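PDB 5VQE: beta-glucoside phosphorylase BglX from Unidentified, which probably catalyses the phosphorolysis of beta-glucosides, as a family 3 glycoside hydrolase relative that transfers the glucosyl unit to phosphate. Local coordinates for residues I148-M153 with P158-R163; S112-A117 with K553-P558; D201-D204 with S210-N213; R171-A176 with Y227-E232. All coordinates share one frame; numbering follows the deposited sequence.

Contact 1: residues I148-M153 with P158-R163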
loop_
_atom_site.group_PDB
_atom_site.type_symbol
_atom_site.label_atom_id
_atom_site.label_comp_id
_atom_site.label_asym_id
_atom_site.label_seq_id
_atom_site.Cartn_x
_atom_site.Cartn_y
_atom_site.Cartn_z
ATOM N N ILE A 148 0.972 -2.632 -5.495
ATOM C CA ILE A 148 -0.434 -2.360 -5.749
ATOM C C ILE A 148 -0.611 -2.086 -7.233
ATOM O O ILE A 148 -0.017 -1.147 -7.776
ATOM C CB ILE A 148 -0.916 -1.174 -4.904
ATOM C CG1 ILE A 148 -0.933 -1.586 -3.428
ATOM C CG2 ILE A 148 -2.306 -0.698 -5.345
ATOM C CD1 ILE A 148 -1.107 -0.445 -2.475
ATOM N N ILE A 149 -1.427 -2.907 -7.889
ATOM C CA ILE A 149 -1.706 -2.734 -9.309
ATOM C C ILE A 149 -3.187 -2.447 -9.497
ATOM O O ILE A 149 -3.758 -2.725 -10.556
ATOM C CB ILE A 149 -1.247 -3.956 -10.128
ATOM C CG1 ILE A 149 -1.880 -5.248 -9.599
ATOM C CG2 ILE A 149 0.271 -4.033 -10.121
ATOM C CD1 ILE A 149 -1.632 -6.450 -10.506
ATOM N N ASP A 150 -3.817 -1.871 -8.475
ATOM C CA ASP A 150 -5.123 -1.258 -8.659
ATOM C C ASP A 150 -5.012 -0.073 -9.606
ATOM O O ASP A 150 -3.961 0.560 -9.725
ATOM C CB ASP A 150 -5.695 -0.773 -7.329
ATOM C CG ASP A 150 -5.864 -1.887 -6.321
ATOM O OD1 ASP A 150 -6.190 -3.016 -6.737
ATOM O OD2 ASP A 150 -5.689 -1.614 -5.111
ATOM N N ILE A 151 -6.121 0.229 -10.276
ATOM C CA ILE A 151 -6.220 1.364 -11.189
ATOM C C ILE A 151 -7.013 2.444 -10.474
ATOM O O ILE A 151 -8.115 2.181 -9.986
ATOM C CB ILE A 151 -6.909 0.964 -12.508
ATOM C CG1 ILE A 151 -6.176 -0.190 -13.192
ATOM C CG2 ILE A 151 -7.006 2.160 -13.443
ATOM C CD1 ILE A 151 -6.961 -0.817 -14.338
ATOM N N ASP A 152 -6.467 3.660 -10.414
ATOM C CA ASP A 152 -7.142 4.768 -9.731
ATOM C C ASP A 152 -8.176 5.412 -10.659
ATOM O O ASP A 152 -8.124 6.599 -10.982
ATOM C CB ASP A 152 -6.116 5.790 -9.247
ATOM C CG ASP A 152 -6.667 6.725 -8.178
ATOM O OD1 ASP A 152 -7.627 6.343 -7.477
ATOM O OD2 ASP A 152 -6.118 7.844 -8.022
ATOM N N MET A 153 -9.144 4.592 -11.085
ATOM C CA MET A 153 -10.218 5.087 -11.938
ATOM C C MET A 153 -11.086 6.097 -11.203
ATOM O O MET A 153 -11.316 7.208 -11.694
ATOM C CB MET A 153 -11.095 3.935 -12.430
ATOM C CG MET A 153 -10.504 3.043 -13.470
ATOM S SD MET A 153 -11.778 1.973 -14.183
ATOM C CE MET A 153 -10.770 0.971 -15.279
ATOM N N PRO A 158 -11.243 6.200 -1.371
ATOM C CA PRO A 158 -10.264 6.652 -0.376
ATOM C C PRO A 158 -9.104 5.705 -0.129
ATOM O O PRO A 158 -8.148 6.105 0.547
ATOM C CB PRO A 158 -11.120 6.763 0.894
ATOM C CG PRO A 158 -12.080 5.643 0.751
ATOM C CD PRO A 158 -12.419 5.588 -0.725
ATOM N N ILE A 159 -9.164 4.471 -0.625
ATOM C CA ILE A 159 -8.188 3.444 -0.281
ATOM C C ILE A 159 -7.295 3.084 -1.455
ATOM O O ILE A 159 -6.385 2.255 -1.301
ATOM C CB ILE A 159 -8.888 2.192 0.293
ATOM C CG1 ILE A 159 -7.921 1.332 1.109
ATOM C CG2 ILE A 159 -9.546 1.358 -0.803
ATOM C CD1 ILE A 159 -7.463 1.976 2.403
ATOM N N THR A 160 -7.502 3.708 -2.617
ATOM C CA THR A 160 -6.583 3.596 -3.741
ATOM C C THR A 160 -5.708 4.847 -3.782
ATOM O O THR A 160 -4.745 4.950 -3.019
ATOM C CB THR A 160 -7.364 3.388 -5.038
ATOM O OG1 THR A 160 -8.447 4.327 -5.112
ATOM C CG2 THR A 160 -7.933 1.964 -5.078
ATOM N N ASN A 161 -6.046 5.814 -4.630
ATOM C CA ASN A 161 -5.478 7.171 -4.540
ATOM C C ASN A 161 -3.958 7.069 -4.662
ATOM O O ASN A 161 -3.465 6.384 -5.574
ATOM C CB ASN A 161 -5.990 7.804 -3.252
ATOM C CG ASN A 161 -5.889 9.312 -3.265
ATOM O OD1 ASN A 161 -4.971 9.901 -2.677
ATOM N ND2 ASN A 161 -6.837 9.954 -3.941
ATOM N N VAL A 162 -3.184 7.691 -3.771
ATOM C CA VAL A 162 -1.735 7.723 -3.932
ATOM C C VAL A 162 -1.075 6.372 -3.722
ATOM O O VAL A 162 0.123 6.250 -3.973
ATOM C CB VAL A 162 -1.078 8.741 -2.974
ATOM C CG1 VAL A 162 -1.533 10.150 -3.307
ATOM C CG2 VAL A 162 -1.357 8.404 -1.520
ATOM N N ARG A 163 -1.807 5.355 -3.260
ATOM C CA ARG A 163 -1.225 4.022 -3.149
ATOM C C ARG A 163 -1.049 3.356 -4.506
ATOM O O ARG A 163 -0.368 2.324 -4.588
ATOM C CB ARG A 163 -2.089 3.134 -2.249
ATOM C CG ARG A 163 -2.174 3.602 -0.795
ATOM C CD ARG A 163 -3.160 2.748 -0.015
ATOM N NE ARG A 163 -2.617 1.444 0.350
ATOM C CZ ARG A 163 -3.358 0.375 0.625
ATOM N NH1 ARG A 163 -4.686 0.445 0.564
ATOM N NH2 ARG A 163 -2.774 -0.769 0.947
HETATM O O HOH W 1 1.242 1.213 -6.328
HETATM O O HOH W 2 -5.603 0.077 -2.751
HETATM O O HOH W 3 -9.624 4.852 -7.426
#

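Contact 2: residues S112-A117 with K553-P558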
loop_
_atom_site.group_PDB
_atom_site.type_symbol
_atom_site.label_atom_id
_atom_site.label_comp_id
_atom_site.label_asym_id
_atom_site.label_seq_id
_atom_site.Cartn_x
_atom_site.Cartn_y
_atom_site.Cartn_z
ATOM N N SER A 112 5.161 7.994 -2.008
ATOM C CA SER A 112 3.994 7.210 -2.376
ATOM C C SER A 112 4.203 6.641 -3.778
ATOM O O SER A 112 4.977 7.188 -4.570
ATOM C CB SER A 112 2.728 8.068 -2.341
ATOM O OG SER A 112 2.776 9.083 -3.339
ATOM N N PRO A 113 3.526 5.538 -4.111
ATOM C CA PRO A 113 3.622 5.030 -5.489
ATOM C C PRO A 113 3.194 6.044 -6.535
ATOM O O PRO A 113 3.782 6.095 -7.627
ATOM C CB PRO A 113 2.702 3.803 -5.465
ATOM C CG PRO A 113 2.775 3.328 -4.051
ATOM C CD PRO A 113 2.858 4.578 -3.216
ATOM N N MET A 114 2.185 6.865 -6.238
ATOM C CA MET A 114 1.731 7.814 -7.242
ATOM C C MET A 114 2.780 8.887 -7.485
ATOM O O MET A 114 2.966 9.324 -8.625
ATOM C CB MET A 114 0.402 8.449 -6.834
ATOM C CG MET A 114 -0.141 9.357 -7.916
ATOM S SD MET A 114 -1.727 10.077 -7.532
ATOM C CE MET A 114 -2.800 8.657 -7.816
ATOM N N GLY A 115 3.485 9.307 -6.434
ATOM C CA GLY A 115 4.600 10.220 -6.628
ATOM C C GLY A 115 5.657 9.630 -7.541
ATOM O O GLY A 115 6.166 10.299 -8.440
ATOM N N VAL A 116 6.004 8.365 -7.316
ATOM C CA VAL A 116 6.875 7.645 -8.238
ATOM C C VAL A 116 6.306 7.670 -9.650
ATOM O O VAL A 116 7.038 7.870 -10.628
ATOM C CB VAL A 116 7.070 6.206 -7.736
ATOM C CG1 VAL A 116 7.736 5.333 -8.813
ATOM C CG2 VAL A 116 7.884 6.223 -6.451
ATOM N N ALA A 117 4.998 7.434 -9.786
ATOM C CA ALA A 117 4.389 7.408 -11.113
ATOM C C ALA A 117 4.481 8.767 -11.794
ATOM O O ALA A 117 4.622 8.840 -13.021
ATOM C CB ALA A 117 2.926 6.981 -11.016
ATOM N N LYS A 553 4.662 14.917 -14.051
ATOM C CA LYS A 553 3.550 14.769 -14.982
ATOM C C LYS A 553 2.440 13.999 -14.281
ATOM O O LYS A 553 2.665 12.881 -13.803
ATOM C CB LYS A 553 3.992 14.041 -16.253
ATOM C CG LYS A 553 2.851 13.697 -17.202
ATOM C CD LYS A 553 3.336 12.859 -18.369
ATOM C CE LYS A 553 2.172 12.373 -19.210
ATOM N NZ LYS A 553 2.628 11.791 -20.504
ATOM N N SER A 554 1.254 14.592 -14.220
ATOM C CA SER A 554 0.129 13.977 -13.532
ATOM C C SER A 554 -0.106 12.556 -14.052
ATOM O O SER A 554 -0.337 12.382 -15.255
ATOM C CB SER A 554 -1.121 14.826 -13.738
ATOM O OG SER A 554 -0.982 16.077 -13.103
ATOM N N PRO A 555 -0.052 11.531 -13.198
ATOM C CA PRO A 555 -0.375 10.160 -13.629
ATOM C C PRO A 555 -1.854 9.820 -13.541
ATOM O O PRO A 555 -2.219 8.645 -13.664
ATOM C CB PRO A 555 0.426 9.315 -12.631
ATOM C CG PRO A 555 0.345 10.106 -11.364
ATOM C CD PRO A 555 0.321 11.572 -11.772
ATOM N N VAL A 556 -2.667 10.857 -13.351
ATOM C CA VAL A 556 -4.092 10.781 -13.090
ATOM C C VAL A 556 -4.667 12.097 -13.613
ATOM O O VAL A 556 -3.926 13.047 -13.863
ATOM C CB VAL A 556 -4.286 10.579 -11.567
ATOM C CG1 VAL A 556 -5.166 11.620 -10.967
ATOM C CG2 VAL A 556 -4.721 9.161 -11.251
ATOM N N ASP A 557 -5.985 12.148 -13.813
ATOM C CA ASP A 557 -6.624 13.418 -14.165
ATOM C C ASP A 557 -6.914 14.196 -12.890
ATOM O O ASP A 557 -7.871 13.868 -12.179
ATOM C CB ASP A 557 -7.928 13.208 -14.939
ATOM C CG ASP A 557 -8.644 14.520 -15.247
ATOM O OD1 ASP A 557 -7.996 15.592 -15.204
ATOM O OD2 ASP A 557 -9.865 14.482 -15.523
ATOM N N PRO A 558 -6.130 15.231 -12.560
ATOM C CA PRO A 558 -6.343 15.918 -11.276
ATOM C C PRO A 558 -7.634 16.701 -11.219
ATOM O O PRO A 558 -8.077 17.056 -10.116
ATOM C CB PRO A 558 -5.121 16.840 -11.158
ATOM C CG PRO A 558 -4.673 17.057 -12.551
ATOM C CD PRO A 558 -5.024 15.823 -13.328
HETATM O O HOH W 4 3.172 10.426 -15.157
#

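Contact 3: residues D201-D204 with S210-N213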
loop_
_atom_site.group_PDB
_atom_site.type_symbol
_atom_site.label_atom_id
_atom_site.label_comp_id
_atom_site.label_asym_id
_atom_site.label_seq_id
_atom_site.Cartn_x
_atom_site.Cartn_y
_atom_site.Cartn_z
ATOM N N ASP A 201 -15.102 1.122 -7.728
ATOM C CA ASP A 201 -15.978 1.593 -6.671
ATOM C C ASP A 201 -15.372 2.835 -6.010
ATOM O O ASP A 201 -14.211 3.192 -6.243
ATOM C CB ASP A 201 -16.178 0.473 -5.647
ATOM C CG ASP A 201 -17.508 0.553 -4.917
ATOM O OD1 ASP A 201 -18.122 1.648 -4.877
ATOM O OD2 ASP A 201 -17.927 -0.496 -4.366
ATOM N N TYR A 202 -16.174 3.501 -5.173
ATOM C CA TYR A 202 -15.711 4.627 -4.363
ATOM C C TYR A 202 -15.698 4.293 -2.876
ATOM O O TYR A 202 -15.601 5.197 -2.036
ATOM C CB TYR A 202 -16.570 5.873 -4.609
ATOM C CG TYR A 202 -18.051 5.692 -4.366
ATOM C CD1 TYR A 202 -18.848 5.036 -5.293
ATOM C CD2 TYR A 202 -18.661 6.193 -3.216
ATOM C CE1 TYR A 202 -20.207 4.868 -5.084
ATOM C CE2 TYR A 202 -20.023 6.030 -2.998
ATOM C CZ TYR A 202 -20.790 5.367 -3.941
ATOM O OH TYR A 202 -22.145 5.194 -3.748
ATOM N N ARG A 203 -15.781 3.014 -2.531
ATOM C CA ARG A 203 -15.933 2.597 -1.151
ATOM C C ARG A 203 -14.793 1.667 -0.747
ATOM O O ARG A 203 -14.098 1.089 -1.590
ATOM C CB ARG A 203 -17.313 1.950 -0.958
ATOM C CG ARG A 203 -18.447 2.951 -1.231
ATOM C CD ARG A 203 -19.813 2.296 -1.378
ATOM N NE ARG A 203 -19.844 1.317 -2.461
ATOM C CZ ARG A 203 -20.833 0.447 -2.657
ATOM N NH1 ARG A 203 -21.880 0.428 -1.839
ATOM N NH2 ARG A 203 -20.769 -0.421 -3.656
ATOM N N ASP A 204 -14.608 1.546 0.569
ATOM C CA ASP A 204 -13.443 0.905 1.174
ATOM C C ASP A 204 -13.805 -0.506 1.624
ATOM O O ASP A 204 -14.713 -0.682 2.445
ATOM C CB ASP A 204 -12.950 1.736 2.365
ATOM C CG ASP A 204 -11.738 1.128 3.061
ATOM O OD1 ASP A 204 -11.273 0.044 2.654
ATOM O OD2 ASP A 204 -11.248 1.740 4.037
ATOM N N SER A 210 -16.642 -4.071 -1.311
ATOM C CA SER A 210 -16.765 -3.139 -2.419
ATOM C C SER A 210 -16.834 -3.909 -3.740
ATOM O O SER A 210 -16.564 -5.112 -3.806
ATOM C CB SER A 210 -15.612 -2.134 -2.397
ATOM O OG SER A 210 -14.359 -2.760 -2.585
ATOM N N VAL A 211 -17.235 -3.212 -4.800
ATOM C CA VAL A 211 -17.683 -3.868 -6.026
ATOM C C VAL A 211 -16.983 -3.251 -7.228
ATOM O O VAL A 211 -17.104 -2.043 -7.476
ATOM C CB VAL A 211 -19.210 -3.782 -6.190
ATOM C CG1 VAL A 211 -19.673 -4.575 -7.405
ATOM C CG2 VAL A 211 -19.894 -4.302 -4.945
ATOM N N ASN A 212 -16.260 -4.084 -7.976
ATOM C CA ASN A 212 -15.740 -3.746 -9.300
ATOM C C ASN A 212 -16.833 -4.118 -10.300
ATOM O O ASN A 212 -17.054 -5.296 -10.588
ATOM C CB ASN A 212 -14.431 -4.495 -9.544
ATOM C CG ASN A 212 -13.772 -4.144 -10.860
ATOM O OD1 ASN A 212 -14.435 -3.972 -11.880
ATOM N ND2 ASN A 212 -12.444 -4.049 -10.843
ATOM N N ASN A 213 -17.557 -3.115 -10.804
ATOM C CA ASN A 213 -18.771 -3.352 -11.577
ATOM C C ASN A 213 -18.569 -3.147 -13.076
ATOM O O ASN A 213 -19.549 -2.998 -13.821
ATOM C CB ASN A 213 -19.905 -2.464 -11.060
ATOM C CG ASN A 213 -19.683 -0.996 -11.345
ATOM O OD1 ASN A 213 -18.558 -0.501 -11.301
ATOM N ND2 ASN A 213 -20.764 -0.285 -11.642
HETATM O O HOH W 5 -12.398 -1.213 -1.626
#

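Contact 4: residues R171-A176 with Y227-E232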
loop_
_atom_site.group_PDB
_atom_site.type_symbol
_atom_site.label_atom_id
_atom_site.label_comp_id
_atom_site.label_asym_id
_atom_site.label_seq_id
_atom_site.Cartn_x
_atom_site.Cartn_y
_atom_site.Cartn_z
ATOM N N ARG A 171 1.117 2.469 -17.643
ATOM C CA ARG A 171 2.090 2.967 -16.672
ATOM C C ARG A 171 2.110 2.088 -15.422
ATOM O O ARG A 171 3.179 1.815 -14.862
ATOM C CB ARG A 171 1.787 4.426 -16.315
ATOM C CG ARG A 171 2.795 5.028 -15.353
ATOM C CD ARG A 171 2.640 6.542 -15.142
ATOM N NE ARG A 171 2.756 7.313 -16.382
ATOM C CZ ARG A 171 1.742 7.883 -17.029
ATOM N NH1 ARG A 171 0.498 7.793 -16.573
ATOM N NH2 ARG A 171 1.974 8.564 -18.145
ATOM N N ILE A 172 0.939 1.629 -14.975
ATOM C CA ILE A 172 0.885 0.710 -13.841
ATOM C C ILE A 172 1.737 -0.521 -14.122
ATOM O O ILE A 172 2.512 -0.968 -13.264
ATOM C CB ILE A 172 -0.573 0.330 -13.527
ATOM C CG1 ILE A 172 -1.347 1.567 -13.058
ATOM C CG2 ILE A 172 -0.636 -0.750 -12.454
ATOM C CD1 ILE A 172 -2.855 1.446 -13.211
ATOM N N ILE A 173 1.595 -1.097 -15.325
ATOM C CA ILE A 173 2.373 -2.279 -15.692
ATOM C C ILE A 173 3.864 -1.966 -15.642
ATOM O O ILE A 173 4.652 -2.727 -15.067
ATOM C CB ILE A 173 1.943 -2.796 -17.081
ATOM C CG1 ILE A 173 0.512 -3.351 -17.020
ATOM C CG2 ILE A 173 2.904 -3.855 -17.606
ATOM C CD1 ILE A 173 -0.112 -3.660 -18.378
ATOM N N ARG A 174 4.277 -0.842 -16.245
ATOM C CA ARG A 174 5.697 -0.476 -16.253
ATOM C C ARG A 174 6.234 -0.342 -14.835
ATOM O O ARG A 174 7.292 -0.888 -14.494
ATOM C CB ARG A 174 5.919 0.854 -16.984
ATOM C CG ARG A 174 5.631 0.872 -18.454
ATOM C CD ARG A 174 6.321 2.066 -19.125
ATOM N NE ARG A 174 5.780 3.378 -18.761
ATOM C CZ ARG A 174 4.677 3.913 -19.285
ATOM N NH1 ARG A 174 3.953 3.237 -20.179
ATOM N NH2 ARG A 174 4.284 5.122 -18.903
ATOM N N MET A 175 5.523 0.414 -14.004
ATOM C CA MET A 175 6.012 0.742 -12.673
ATOM C C MET A 175 6.020 -0.485 -11.773
ATOM O O MET A 175 6.975 -0.708 -11.021
ATOM C CB MET A 175 5.144 1.849 -12.074
ATOM C CG MET A 175 5.207 3.169 -12.831
ATOM S SD MET A 175 6.743 4.027 -12.467
ATOM C CE MET A 175 6.725 5.375 -13.667
ATOM N N ALA A 176 4.961 -1.288 -11.832
ATOM C CA ALA A 176 4.880 -2.464 -10.971
ATOM C C ALA A 176 5.946 -3.494 -11.331
ATOM O O ALA A 176 6.534 -4.123 -10.447
ATOM C CB ALA A 176 3.488 -3.081 -11.061
ATOM N N TYR A 227 -3.091 -7.799 -14.562
ATOM C CA TYR A 227 -2.777 -9.038 -13.858
ATOM C C TYR A 227 -2.028 -10.011 -14.763
ATOM O O TYR A 227 -1.014 -10.589 -14.354
ATOM C CB TYR A 227 -4.056 -9.656 -13.285
ATOM C CG TYR A 227 -4.373 -9.034 -11.951
ATOM C CD1 TYR A 227 -5.223 -7.939 -11.852
ATOM C CD2 TYR A 227 -3.760 -9.499 -10.790
ATOM C CE1 TYR A 227 -5.475 -7.347 -10.635
ATOM C CE2 TYR A 227 -4.014 -8.914 -9.567
ATOM C CZ TYR A 227 -4.859 -7.838 -9.496
ATOM O OH TYR A 227 -5.096 -7.253 -8.281
ATOM N N GLN A 228 -2.477 -10.171 -16.010
ATOM C CA GLN A 228 -1.773 -11.056 -16.933
ATOM C C GLN A 228 -0.323 -10.624 -17.116
ATOM O O GLN A 228 0.581 -11.465 -17.136
ATOM C CB GLN A 228 -2.497 -11.111 -18.281
ATOM C CG GLN A 228 -3.767 -11.952 -18.254
ATOM C CD GLN A 228 -4.475 -11.994 -19.596
ATOM O OE1 GLN A 228 -4.911 -10.965 -20.117
ATOM N NE2 GLN A 228 -4.586 -13.184 -20.163
ATOM N N ALA A 229 -0.075 -9.315 -17.216
ATOM C CA ALA A 229 1.283 -8.837 -17.464
ATOM C C ALA A 229 2.207 -9.112 -16.284
ATOM O O ALA A 229 3.373 -9.478 -16.477
ATOM C CB ALA A 229 1.267 -7.341 -17.779
ATOM N N LEU A 230 1.722 -8.910 -15.056
ATOM C CA LEU A 230 2.554 -9.167 -13.886
ATOM C C LEU A 230 2.723 -10.662 -13.639
ATOM O O LEU A 230 3.774 -11.101 -13.157
ATOM C CB LEU A 230 1.952 -8.480 -12.660
ATOM C CG LEU A 230 2.394 -7.021 -12.452
ATOM C CD1 LEU A 230 3.868 -6.950 -12.058
ATOM C CD2 LEU A 230 2.143 -6.192 -13.692
ATOM N N ILE A 231 1.705 -11.459 -13.951
ATOM C CA ILE A 231 1.834 -12.906 -13.825
ATOM C C ILE A 231 2.931 -13.413 -14.749
ATOM O O ILE A 231 3.814 -14.174 -14.339
ATOM C CB ILE A 231 0.484 -13.584 -14.113
ATOM C CG1 ILE A 231 -0.506 -13.264 -12.986
ATOM C CG2 ILE A 231 0.646 -15.088 -14.259
ATOM C CD1 ILE A 231 -1.948 -13.605 -13.307
ATOM N N GLU A 232 2.900 -12.988 -16.013
ATOM C CA GLU A 232 3.926 -13.421 -16.952
ATOM C C GLU A 232 5.298 -12.913 -16.546
ATOM O O GLU A 232 6.306 -13.586 -16.793
ATOM C CB GLU A 232 3.574 -12.951 -18.362
ATOM C CG GLU A 232 2.248 -13.504 -18.869
ATOM C CD GLU A 232 2.143 -15.011 -18.702
ATOM O OE1 GLU A 232 3.097 -15.718 -19.093
ATOM O OE2 GLU A 232 1.115 -15.485 -18.162
#

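Contact 1: residues I148-M153 with P158-R163
I148 lays its terminal methyl over one face of the R163 guanidinium: CD1 is 3.7 Å from R163 NE and equally close to R163 CB. It gets there because CG1 stands anti to the carbonyl carbon and the chain runs on extended. R163 is bent at chi3 (77°), which swings its head back along its own segment and lets NH1 donate to I159 O at 3.1 Å, in the carbonyl plane though 24° out of the guanidinium plane. NE makes a salt bridge with E94 and NH2 bonds O3 of the bound 2-fluoroglucose, so all three nitrogens are used. Both segments belong to the loop between strand 143-144 and helix 169-184 in the family 3 TIM-barrel domain, a loop that folds back on itself beside the sugar pocket. Further along, D150 CB meets T160 CG2 at 4.2 Å; the D150 carboxylate turns to H194 ND1 through OD2 and to D198 N through OD1, with a water joining OD2 to I159 O. D152 has CG anti to its backbone N (chi1 -162°), which aims OD1 at the other segment, where N161 N gives it a weak bond of 3.3 Å and T160 OG1 lies 3.2 Å off. OD2 goes to the Y515 hydroxyl. With an alanine here, N161 N would probably lose its weakly held acceptor and the Y515 hydroxyl its partner.

Contact 2: residues S112-A117 with K553-P558
M114 and P555 make the tight part, their side chains crossing at about a right angle with M114 CG only 3.6 Å from P555 CG. On the same proline ring, CB takes the methyl of A117, the two CB atoms 3.8 Å apart, so the ring is set against residues one helical turn apart. M114 leaves the helix extended through chi1 (-176°, CG anti to the backbone N) and chi2, then bends at chi3 (-76°); that turn brings its CE to V556 CG2 at 4.0 Å. These four residues are buried and wholly apolar where they meet. The K553 end is looser: a single water donates to A117 O at 3.0 Å and to K553 O at 2.8 Å, beside a K553-A118 backbone hydrogen bond, while the exposed K553 side chain stretches away from the helix. S112 caps the helix, its OG accepting from G115 N at 3.2 Å and bonded also to Y530 O. On either side of P555, S554 and P558 touch strand 393-397 of the mixed sheet. The whole is an N-capped helix of the family 3 N-terminal domain packed on an irregular segment near the C terminus, between helix and C-terminal sheet.

Contact 3: residues D201-D204 with S210-N213
D201 and V211 are joined by the one direct hydrogen bond between the segments: V211 N donates to D201 OD2 at 2.8 Å, nearly straight (156°), on the anti lone pair. Charge comes next. R203 grips the same carboxylate side-on, NE to OD1 at 3.0 Å and NH2 to OD2 at 2.9 Å, both on the syn sides and somewhat out of plane; its bend at chi3 (-59°) turns the head back over the loop to do so. OD1 also accepts from Y202 N at 2.7 Å, so each oxygen takes two donors and the group can hardly rotate. An asparagine in place of D201 would probably leave R203 without its countercharge and free to swing away from V211. Packing is lighter: S210 CB lies 3.5 Å from D201 OD2, and R203 runs alongside V211, NH2 to CG2 at 4.2 Å. A water adds one more tie, accepting a hydrogen bond from S210 OG and donating one to R203 O. What results is a short loop closed on itself between strand 191-195 and strand 210-211, which pairs in parallel with strand 237-244 of the TIM-barrel domain; the closed loop carries Q205 of the sugar pocket.

Contact 4: residues R171-A176 with Y227-E232
I173 against A229 and A176 against L230 are the two meeting points of these helices. At the start of segment 171-176, R171 points to the other flank, where it shares the D120 carboxylate with R174 in salt bridges. I172 turns inward to I226 and leaves A229 to its neighbour. I173 then makes the main contact with A229: with CG2 anti to the backbone N (chi1 -68° for CG1), it spreads three carbons round one methyl, A229 CB, at 3.9 Å from CG2, 4.0 Å from CD1 and 4.1 Å from CG1. L230 CD2 comes in beside the backbone, 4.4 Å from I173 CA. R174 folds back so that its guanidinium covers R171 CA, and M175 faces helix 122-138 at A125. One turn on from I173, A176 offers only its methyl, and L230 reaches across to it, CD1 to A176 CB at 4.0 Å. Two alanines thus each receive a branched side chain from the opposite helix, a purely apolar seam. The axes of the two short segments run almost parallel, 22° apart and 10.0 Å at closest. Inward of the seam, I149 packs on both A176 and Y227, and strand 191-195 supports L230 and Y227 through I192, with Y227 edge-to-face on F195; helices 169-184 and 216-232 lie side by side on the outside of the TIM-barrel domain, with strand 191-195 beneath them.

From the N terminus, contact 2 opens first, at helix 113-119, and closes last, at residues 553-558, so the other three all fall within its span; it ties the barrel domain to a segment near the C terminus. Contact 1 then closes a short loop at 148-163 before helix 169-184 begins. That helix opens contact 4, which closes at 227-232 and encloses contact 3, the loop running from 201 into strand 210-211. Nothing crosses. In space contact 1 is central: M114 N of contact 2 probably bonds V162 O, I149 packs on A176 of contact 4, and P158 rests against Y202 of contact 3. R171 links contacts 4 and 2, while contact 3 touches neither of them.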